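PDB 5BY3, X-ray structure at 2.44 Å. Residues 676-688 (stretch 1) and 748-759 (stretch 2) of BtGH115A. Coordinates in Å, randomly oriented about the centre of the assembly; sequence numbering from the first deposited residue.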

# COMPACT_ATOMS: atom_id res chain seq x y z
N ASP A 676 2.62 -25.45 17.73
CA ASP A 676 1.20 -25.58 18.17
C ASP A 676 0.38 -26.35 17.17
O ASP A 676 0.79 -26.53 16.02
CB ASP A 676 0.54 -24.23 18.45
CG ASP A 676 1.08 -23.57 19.70
OD1 ASP A 676 2.05 -24.10 20.29
OD2 ASP A 676 0.53 -22.51 20.09
N ALA A 677 -0.77 -26.83 17.64
CA ALA A 677 -1.70 -27.60 16.83
C ALA A 677 -3.11 -27.21 17.12
O ALA A 677 -3.44 -26.83 18.24
CB ALA A 677 -1.55 -29.10 17.09
N LEU A 678 -3.93 -27.28 16.06
CA LEU A 678 -5.38 -27.32 16.14
C LEU A 678 -5.92 -28.74 15.92
O LEU A 678 -5.33 -29.55 15.17
CB LEU A 678 -5.96 -26.36 15.11
CG LEU A 678 -6.29 -24.93 15.55
CD1 LEU A 678 -5.37 -24.38 16.66
CD2 LEU A 678 -6.36 -24.03 14.32
N THR A 679 -7.05 -29.02 16.56
CA THR A 679 -7.61 -30.36 16.64
C THR A 679 -9.10 -30.21 16.25
O THR A 679 -9.85 -29.47 16.89
CB THR A 679 -7.40 -30.90 18.09
OG1 THR A 679 -5.99 -30.97 18.40
CG2 THR A 679 -8.06 -32.27 18.33
N PHE A 680 -9.50 -30.85 15.15
CA PHE A 680 -10.90 -30.79 14.67
C PHE A 680 -11.55 -32.15 14.80
O PHE A 680 -10.90 -33.17 14.57
CB PHE A 680 -10.98 -30.36 13.20
CG PHE A 680 -10.45 -28.99 12.95
CD1 PHE A 680 -9.09 -28.78 12.73
CD2 PHE A 680 -11.30 -27.90 12.98
CE1 PHE A 680 -8.60 -27.51 12.53
CE2 PHE A 680 -10.80 -26.63 12.76
CZ PHE A 680 -9.45 -26.43 12.55
N SER A 681 -12.84 -32.16 15.13
CA SER A 681 -13.53 -33.42 15.35
C SER A 681 -14.84 -33.55 14.57
O SER A 681 -15.55 -32.56 14.29
CB SER A 681 -13.73 -33.69 16.85
OG SER A 681 -14.66 -32.78 17.40
N PHE A 682 -15.13 -34.80 14.23
CA PHE A 682 -16.27 -35.10 13.39
C PHE A 682 -16.69 -36.54 13.59
O PHE A 682 -15.91 -37.38 14.07
CB PHE A 682 -15.96 -34.79 11.91
CG PHE A 682 -14.81 -35.59 11.35
CD1 PHE A 682 -13.48 -35.24 11.63
CD2 PHE A 682 -15.05 -36.68 10.53
CE1 PHE A 682 -12.42 -35.98 11.12
CE2 PHE A 682 -13.99 -37.43 10.01
CZ PHE A 682 -12.67 -37.07 10.31
N GLY A 683 -17.93 -36.80 13.17
CA GLY A 683 -18.61 -38.03 13.49
C GLY A 683 -18.46 -39.13 12.48
O GLY A 683 -17.42 -39.31 11.82
N ASN A 684 -19.56 -39.87 12.38
CA ASN A 684 -19.66 -41.05 11.57
C ASN A 684 -19.79 -40.70 10.09
O ASN A 684 -20.77 -40.06 9.68
CB ASN A 684 -20.89 -41.83 12.03
CG ASN A 684 -20.84 -43.28 11.63
OD1 ASN A 684 -19.76 -43.88 11.57
ND2 ASN A 684 -22.02 -43.87 11.37
N LEU A 685 -18.79 -41.12 9.30
CA LEU A 685 -18.83 -41.04 7.83
C LEU A 685 -19.23 -42.37 7.17
O LEU A 685 -19.19 -43.43 7.81
CB LEU A 685 -17.46 -40.62 7.28
CG LEU A 685 -16.70 -39.40 7.82
CD1 LEU A 685 -15.35 -39.30 7.15
CD2 LEU A 685 -17.48 -38.09 7.72
N LYS A 686 -19.63 -42.30 5.89
CA LYS A 686 -19.72 -43.48 5.02
C LYS A 686 -18.32 -43.67 4.41
O LYS A 686 -17.34 -43.13 4.94
CB LYS A 686 -20.79 -43.27 3.94
CG LYS A 686 -22.11 -42.69 4.44
CD LYS A 686 -23.17 -42.68 3.35
CE LYS A 686 -24.35 -41.78 3.69
NZ LYS A 686 -24.11 -40.34 3.36
N THR A 687 -18.20 -44.46 3.34
CA THR A 687 -16.98 -44.51 2.49
C THR A 687 -15.61 -44.83 3.14
O THR A 687 -15.35 -44.53 4.31
CB THR A 687 -16.83 -43.25 1.58
OG1 THR A 687 -16.01 -42.26 2.22
CG2 THR A 687 -18.21 -42.67 1.13
N ASP A 688 -14.75 -45.41 2.31
CA ASP A 688 -13.40 -45.89 2.66
C ASP A 688 -12.46 -44.79 3.22
O ASP A 688 -11.71 -45.02 4.19
CB ASP A 688 -12.82 -46.55 1.38
CG ASP A 688 -11.44 -47.21 1.57
OD1 ASP A 688 -11.02 -47.50 2.71
OD2 ASP A 688 -10.76 -47.45 0.54
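Stretch 2, residues 748-759: PVTGKKSHQLVI

The most distinctive feature of this contact is the pairing of Phe 682 with His 755 at the last bridge of the ladder, next to the loop residues Gly 683 and Ser 754. Their ring planes lie at 29° with centroids 5.1 Å apart, near parallel but slid so that the rings barely overlap. What covers the Phe 682 face is instead His 755 CB, 3.9 Å from the ring centroid and 26° off the normal, a CH-pi contact; Phe 682 CZ comes within 3.5 Å of that CB.

Stretch 2 is extended from His 755 to Ile 759, with phi between -127° and -99° and psi between 112° and 154°. It runs antiparallel to strand 677-682: the N-to-C directions differ by 157°, and the axes approach to 4.5 Å. The register is set by three reciprocal hydrogen-bonded pairs. Leu 678 N to Ile 759 O and Ile 759 N to Leu 678 O are both 2.9 Å; Phe 680 N to Leu 757 O is 2.8 Å and Leu 757 N to Phe 680 O 2.7 Å, nearly linear at 173° and 170°; Phe 682 N to His 755 O is 3.1 Å and His 755 N to Phe 682 O 3.0 Å. Between them, Thr 679 faces Val 758 and Ser 681 faces Gln 756 as non-hydrogen-bonded pairs, each with CA atoms 4.4 Å apart.

Alternation sorts the side chains. Leu 678, Phe 680, Phe 682, His 755, Leu 757 and Ile 759 share one buried face, where Phe 680 CE1 meets Ile 759 CD1 at 3.8 Å. On the other, Thr 679 OG1 lies 3.4 Å from Val 758 CG2.

Beyond the ladder, Lys 753 O approaches Asn 684 N to 3.3 Å, but the angle is too poor for a hydrogen bond. Val 749 points toward stretch 1, its CG1 4.2 Å from Leu 685 CD1, and Val 749 N makes a weak 3.4 Å hydrogen bond to Asp 688 O.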

# COMPACT_ATOMS: atom_id res chain seq x y z
N PRO A 748 -6.93 -42.65 4.87
CA PRO A 748 -7.84 -43.74 5.21
C PRO A 748 -8.48 -43.50 6.57
O PRO A 748 -7.77 -43.15 7.51
CB PRO A 748 -6.92 -44.96 5.27
CG PRO A 748 -5.56 -44.41 5.59
CD PRO A 748 -5.50 -43.05 4.98
N VAL A 749 -9.80 -43.65 6.67
CA VAL A 749 -10.47 -43.79 7.99
C VAL A 749 -10.19 -45.20 8.55
O VAL A 749 -9.78 -46.10 7.81
CB VAL A 749 -12.01 -43.52 7.95
CG1 VAL A 749 -12.32 -42.23 7.21
CG2 VAL A 749 -12.80 -44.70 7.37
N THR A 750 -10.40 -45.40 9.85
CA THR A 750 -10.56 -46.76 10.35
C THR A 750 -12.03 -47.18 10.26
O THR A 750 -12.33 -48.33 9.92
CB THR A 750 -10.00 -46.96 11.78
OG1 THR A 750 -10.29 -45.81 12.58
CG2 THR A 750 -8.49 -47.20 11.75
N GLY A 751 -12.94 -46.24 10.50
CA GLY A 751 -14.38 -46.52 10.53
C GLY A 751 -14.94 -46.43 11.94
O GLY A 751 -15.99 -47.00 12.23
N LYS A 752 -14.24 -45.65 12.77
CA LYS A 752 -14.43 -45.52 14.23
C LYS A 752 -15.79 -45.08 14.78
O LYS A 752 -16.21 -45.65 15.79
CB LYS A 752 -13.38 -44.57 14.81
CG LYS A 752 -12.13 -45.20 15.38
CD LYS A 752 -11.73 -44.46 16.65
CE LYS A 752 -10.30 -43.91 16.61
NZ LYS A 752 -9.25 -44.95 16.41
N LYS A 753 -16.43 -44.09 14.14
CA LYS A 753 -17.63 -43.34 14.66
C LYS A 753 -17.33 -41.93 15.26
O LYS A 753 -18.17 -41.01 15.20
CB LYS A 753 -18.50 -44.18 15.63
CG LYS A 753 -19.97 -43.84 15.69
CD LYS A 753 -20.79 -44.94 16.36
CE LYS A 753 -22.26 -44.92 15.92
NZ LYS A 753 -22.78 -43.54 15.62
N SER A 754 -16.13 -41.78 15.84
CA SER A 754 -15.62 -40.50 16.34
C SER A 754 -14.20 -40.35 15.87
O SER A 754 -13.37 -41.21 16.18
CB SER A 754 -15.65 -40.47 17.88
OG SER A 754 -14.85 -39.41 18.42
N HIS A 755 -13.91 -39.28 15.13
CA HIS A 755 -12.53 -38.98 14.66
C HIS A 755 -12.06 -37.59 15.04
O HIS A 755 -12.86 -36.66 15.18
CB HIS A 755 -12.38 -39.09 13.14
CG HIS A 755 -13.07 -40.27 12.55
ND1 HIS A 755 -12.47 -41.51 12.45
CD2 HIS A 755 -14.31 -40.39 12.03
CE1 HIS A 755 -13.32 -42.35 11.89
NE2 HIS A 755 -14.44 -41.70 11.62
N GLN A 756 -10.74 -37.47 15.15
CA GLN A 756 -10.07 -36.20 15.30
C GLN A 756 -8.96 -35.97 14.25
O GLN A 756 -8.16 -36.88 13.98
CB GLN A 756 -9.50 -36.08 16.71
CG GLN A 756 -10.53 -35.72 17.75
CD GLN A 756 -10.03 -35.93 19.16
OE1 GLN A 756 -8.87 -35.65 19.49
NE2 GLN A 756 -10.92 -36.43 20.02
N LEU A 757 -8.92 -34.76 13.68
CA LEU A 757 -7.91 -34.35 12.72
C LEU A 757 -7.02 -33.29 13.35
O LEU A 757 -7.51 -32.22 13.71
CB LEU A 757 -8.56 -33.76 11.46
CG LEU A 757 -7.60 -33.44 10.29
CD1 LEU A 757 -7.30 -34.68 9.45
CD2 LEU A 757 -8.16 -32.34 9.42
N VAL A 758 -5.73 -33.60 13.49
CA VAL A 758 -4.80 -32.66 14.09
C VAL A 758 -3.88 -32.01 13.03
O VAL A 758 -3.11 -32.70 12.34
CB VAL A 758 -4.04 -33.31 15.27
CG1 VAL A 758 -2.86 -32.47 15.75
CG2 VAL A 758 -5.00 -33.59 16.42
N ILE A 759 -4.02 -30.68 12.90
CA ILE A 759 -3.13 -29.80 12.09
C ILE A 759 -2.09 -29.09 12.97
O ILE A 759 -2.43 -28.23 13.79
CB ILE A 759 -3.95 -28.78 11.24
CG1 ILE A 759 -4.84 -29.51 10.23
CG2 ILE A 759 -3.03 -27.81 10.51
CD1 ILE A 759 -6.15 -28.82 9.92